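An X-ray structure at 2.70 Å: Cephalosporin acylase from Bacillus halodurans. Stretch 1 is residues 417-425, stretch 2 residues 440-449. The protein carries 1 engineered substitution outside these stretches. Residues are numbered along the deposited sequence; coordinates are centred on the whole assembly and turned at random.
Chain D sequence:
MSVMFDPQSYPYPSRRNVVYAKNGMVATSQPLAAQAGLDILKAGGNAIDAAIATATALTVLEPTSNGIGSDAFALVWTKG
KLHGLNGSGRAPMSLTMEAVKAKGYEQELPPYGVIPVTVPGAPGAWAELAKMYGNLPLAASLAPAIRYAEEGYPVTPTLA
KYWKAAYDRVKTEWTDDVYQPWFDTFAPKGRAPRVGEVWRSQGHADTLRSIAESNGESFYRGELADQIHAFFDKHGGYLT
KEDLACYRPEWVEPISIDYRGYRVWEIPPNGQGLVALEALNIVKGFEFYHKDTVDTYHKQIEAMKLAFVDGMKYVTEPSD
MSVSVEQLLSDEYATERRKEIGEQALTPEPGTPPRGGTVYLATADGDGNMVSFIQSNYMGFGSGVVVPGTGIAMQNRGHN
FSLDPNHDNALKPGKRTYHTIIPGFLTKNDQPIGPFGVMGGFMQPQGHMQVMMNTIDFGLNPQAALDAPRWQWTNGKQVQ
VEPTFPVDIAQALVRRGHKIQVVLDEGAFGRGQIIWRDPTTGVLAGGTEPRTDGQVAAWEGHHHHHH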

# COMPACT_ATOMS: atom_id res chain seq x y z
N THR D 417 -9.70 -40.97 -14.89
CA THR D 417 -9.08 -39.89 -15.66
C THR D 417 -8.02 -39.10 -14.91
O THR D 417 -7.91 -39.19 -13.67
N TYR D 418 -7.23 -38.35 -15.68
CA TYR D 418 -6.43 -37.24 -15.19
C TYR D 418 -7.26 -36.48 -14.18
O TYR D 418 -8.35 -35.99 -14.49
N HIS D 419 -6.74 -36.38 -12.96
CA HIS D 419 -7.48 -35.82 -11.83
C HIS D 419 -6.78 -34.57 -11.30
O HIS D 419 -5.57 -34.58 -11.12
N THR D 420 -7.55 -33.51 -11.07
CA THR D 420 -6.98 -32.21 -10.67
C THR D 420 -6.71 -32.06 -9.18
O THR D 420 -5.80 -31.33 -8.77
N ILE D 421 -7.54 -32.72 -8.38
CA ILE D 421 -7.41 -32.82 -6.95
C ILE D 421 -6.07 -33.41 -6.53
O ILE D 421 -5.75 -34.56 -6.87
N ILE D 422 -5.28 -32.65 -5.80
CA ILE D 422 -3.97 -33.12 -5.34
C ILE D 422 -3.62 -32.72 -3.90
O ILE D 422 -3.42 -31.54 -3.59
N PRO D 423 -3.55 -33.71 -3.00
CA PRO D 423 -3.12 -33.43 -1.64
C PRO D 423 -1.61 -33.57 -1.55
O PRO D 423 -1.02 -34.50 -2.11
N GLY D 424 -0.97 -32.64 -0.85
CA GLY D 424 0.48 -32.65 -0.78
C GLY D 424 0.97 -32.96 0.61
O GLY D 424 0.27 -32.73 1.59
N PHE D 425 2.19 -33.49 0.68
CA PHE D 425 2.86 -33.67 1.97
C PHE D 425 4.33 -33.30 1.90
O PHE D 425 5.00 -33.59 0.91
N GLY D 440 -8.18 -25.57 -6.29
CA GLY D 440 -8.49 -24.68 -7.41
C GLY D 440 -8.38 -25.17 -8.84
O GLY D 440 -8.07 -24.38 -9.74
N GLY D 441 -8.67 -26.44 -9.07
CA GLY D 441 -8.64 -27.01 -10.42
C GLY D 441 -7.23 -27.11 -10.99
O GLY D 441 -6.39 -27.82 -10.45
N PHE D 442 -6.98 -26.39 -12.08
CA PHE D 442 -5.66 -26.39 -12.73
C PHE D 442 -4.67 -25.41 -12.10
O PHE D 442 -3.50 -25.35 -12.48
N MET D 443 -5.14 -24.63 -11.12
CA MET D 443 -4.27 -23.82 -10.27
C MET D 443 -3.43 -24.72 -9.35
O MET D 443 -2.31 -24.35 -8.94
N GLN D 444 -3.95 -25.91 -9.06
CA GLN D 444 -3.44 -26.75 -7.97
C GLN D 444 -1.93 -26.98 -7.94
O GLN D 444 -1.27 -26.62 -6.95
N PRO D 445 -1.36 -27.52 -9.04
CA PRO D 445 0.09 -27.72 -9.01
C PRO D 445 0.88 -26.41 -8.88
O PRO D 445 1.92 -26.37 -8.20
N GLN D 446 0.36 -25.35 -9.51
CA GLN D 446 0.98 -24.03 -9.46
C GLN D 446 0.99 -23.49 -8.03
O GLN D 446 1.99 -22.91 -7.59
N GLY D 447 -0.12 -23.72 -7.32
CA GLY D 447 -0.21 -23.38 -5.89
C GLY D 447 0.69 -24.22 -5.00
O GLY D 447 1.22 -23.74 -4.01
N HIS D 448 0.85 -25.49 -5.38
CA HIS D 448 1.80 -26.37 -4.71
C HIS D 448 3.24 -25.88 -4.92
O HIS D 448 4.04 -25.88 -3.98
N MET D 449 3.56 -25.45 -6.13
CA MET D 449 4.91 -24.95 -6.39
C MET D 449 5.17 -23.69 -5.60
O MET D 449 6.27 -23.51 -5.06

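Two methyl groups lie over the faces of two rings in this contact, and both methyls come from stretch 1. CG2 of Thr420 sits 4.1 Å from the centroid of the Phe442 ring, 12° off the ring normal. CD1 of Ile422 sits 3.6 Å from the centroid of the His448 ring, 14° off the normal. Both are CH-pi contacts. Together the two stretches bury 431 Å², counting both sides.

The CA of Thr420 is nearest that of Gly441, Ile422 nearest Gln444, and Gly424 nearest His448; stretch 1 advances four residues while stretch 2 advances seven. The CA-CA distance grows from 5.5 Å between Thr420 and Gly441 to 7.5 Å between Gly424 and His448. The imidazole of His448 lies at the wider end.

At the narrow end, Thr420 points toward stretch 2 with chi1 in p. Its CB is 3.6 Å from O of Gly441. Gly441 has a positive phi, which favours glycine, and a CB there would point away from stretch 1. The CA-to-CB bond of Phe442 points sideways, with chi1 in m, but the end of the side chain comes nearer stretch 1. Tyr418 points toward stretch 2 with chi1 in t. CE1 of Tyr418 is 3.6 Å from CE2 of Phe442, an oblique apolar contact. Phe442 therefore meets both Tyr418 and Thr420. OG1 of Thr420 is hydrogen-bonded elsewhere in the structure.

Gln444 points toward stretch 1 with chi1 in m and chi2 in t. Its amide lies beside the backbone of Thr420, Ile421 and Ile422. CD of Gln444 is 3.3 Å from O of Thr420. The amide is probably turned over in the model, so its two end atoms are best not assigned separate roles. Ile421 has its side chain directed away and adds little to the contact.

Ile422 has the largest area covered by the other stretch. Its CA-to-CB bond points sideways, but with chi1 in p and chi2 in t the end of the chain comes nearer stretch 2. There CD1 meets more than the imidazole: it is 3.8 Å from N of Pro445 and 4.1 Å from CG of Pro445. The methyl thus packs against both the proline and the histidine of the helix.

His448 points toward stretch 1 with chi1 in m. Its NE2 is 3.1 Å from O of Ile422. ND1 is hydrogen-bonded elsewhere in the structure. CE1 of His448 is 3.8 Å from N of Gly424. An ideal CB on Gly424 would point toward stretch 2 and come within 3.2 Å of CE1 of His448, a tight fit. The bare glycine lets the ring lie close to the backbone.

Within stretch 2, NE2 of Gln446 donates to O of Phe442 at 3.2 Å. The helix is held by backbone bonds such as N of His448 to O of Gln444, at 2.9 Å. This bond links the two helix residues whose side chains point toward stretch 1.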

# COMPACT_ATOMS: atom_id res chain seq x y z
CB THR D 417 -10.13 -38.88 -16.15
OG1 THR D 417 -9.47 -37.82 -16.85
CG2 THR D 417 -10.93 -38.32 -14.99
CB TYR D 418 -6.07 -36.34 -16.38
CG TYR D 418 -5.23 -35.12 -16.07
CD1 TYR D 418 -5.82 -33.92 -15.67
CD2 TYR D 418 -3.84 -35.15 -16.21
CE1 TYR D 418 -5.05 -32.80 -15.39
CE2 TYR D 418 -3.07 -34.03 -15.94
CZ TYR D 418 -3.68 -32.86 -15.53
OH TYR D 418 -2.91 -31.75 -15.26
CB HIS D 419 -7.60 -36.86 -10.71
CG HIS D 419 -8.95 -36.91 -10.08
ND1 HIS D 419 -9.37 -35.99 -9.14
CD2 HIS D 419 -9.98 -37.77 -10.24
CE1 HIS D 419 -10.60 -36.28 -8.76
NE2 HIS D 419 -10.99 -37.36 -9.41
CB THR D 420 -7.88 -31.04 -11.11
OG1 THR D 420 -9.20 -31.23 -10.59
CG2 THR D 420 -7.90 -30.94 -12.63
CB ILE D 421 -8.50 -33.74 -6.45
CG1 ILE D 421 -9.82 -33.02 -6.31
CG2 ILE D 421 -8.17 -34.32 -5.09
CD1 ILE D 421 -10.82 -34.00 -5.75
CB ILE D 422 -2.81 -32.73 -6.34
CG1 ILE D 422 -2.66 -31.20 -6.50
CG2 ILE D 422 -3.01 -33.40 -7.71
CD1 ILE D 422 -1.37 -30.78 -7.18
CB PRO D 423 -3.79 -34.54 -0.84
CG PRO D 423 -3.91 -35.70 -1.80
CD PRO D 423 -3.85 -35.13 -3.21
CB PHE D 425 2.71 -35.10 2.46
CG PHE D 425 2.72 -35.23 3.97
CD1 PHE D 425 1.52 -35.28 4.67
CD2 PHE D 425 3.92 -35.30 4.68
CE1 PHE D 425 1.52 -35.39 6.05
CE2 PHE D 425 3.92 -35.41 6.06
CZ PHE D 425 2.72 -35.46 6.75
CB PHE D 442 -5.79 -26.15 -14.23
CG PHE D 442 -6.40 -27.31 -14.98
CD1 PHE D 442 -7.75 -27.30 -15.32
CD2 PHE D 442 -5.62 -28.40 -15.34
CE1 PHE D 442 -8.32 -28.37 -16.03
CE2 PHE D 442 -6.18 -29.47 -16.04
CZ PHE D 442 -7.53 -29.46 -16.38
CB MET D 443 -5.12 -22.84 -9.43
CG MET D 443 -4.44 -22.26 -8.17
SD MET D 443 -3.34 -20.90 -8.55
CE MET D 443 -2.48 -20.68 -7.00
CB GLN D 444 -4.25 -28.05 -7.80
CG GLN D 444 -5.67 -27.77 -7.30
CD GLN D 444 -6.30 -28.93 -6.56
OE1 GLN D 444 -7.48 -29.23 -6.76
NE2 GLN D 444 -5.54 -29.57 -5.69
CB PRO D 445 0.38 -28.39 -10.35
CG PRO D 445 -0.94 -28.94 -10.80
CD PRO D 445 -1.94 -27.97 -10.31
CB GLN D 446 0.27 -23.07 -10.41
CG GLN D 446 -0.02 -23.71 -11.77
CD GLN D 446 -0.46 -22.71 -12.83
OE1 GLN D 446 0.18 -21.67 -13.05
NE2 GLN D 446 -1.56 -23.03 -13.51
CB HIS D 448 1.66 -27.80 -5.24
CG HIS D 448 0.53 -28.57 -4.62
ND1 HIS D 448 0.61 -29.92 -4.36
CD2 HIS D 448 -0.70 -28.18 -4.20
CE1 HIS D 448 -0.52 -30.33 -3.81
NE2 HIS D 448 -1.34 -29.29 -3.71
CB MET D 449 5.15 -24.69 -7.88
CG MET D 449 6.64 -24.58 -8.21
SD MET D 449 7.15 -24.09 -9.89
CE MET D 449 6.22 -22.60 -10.05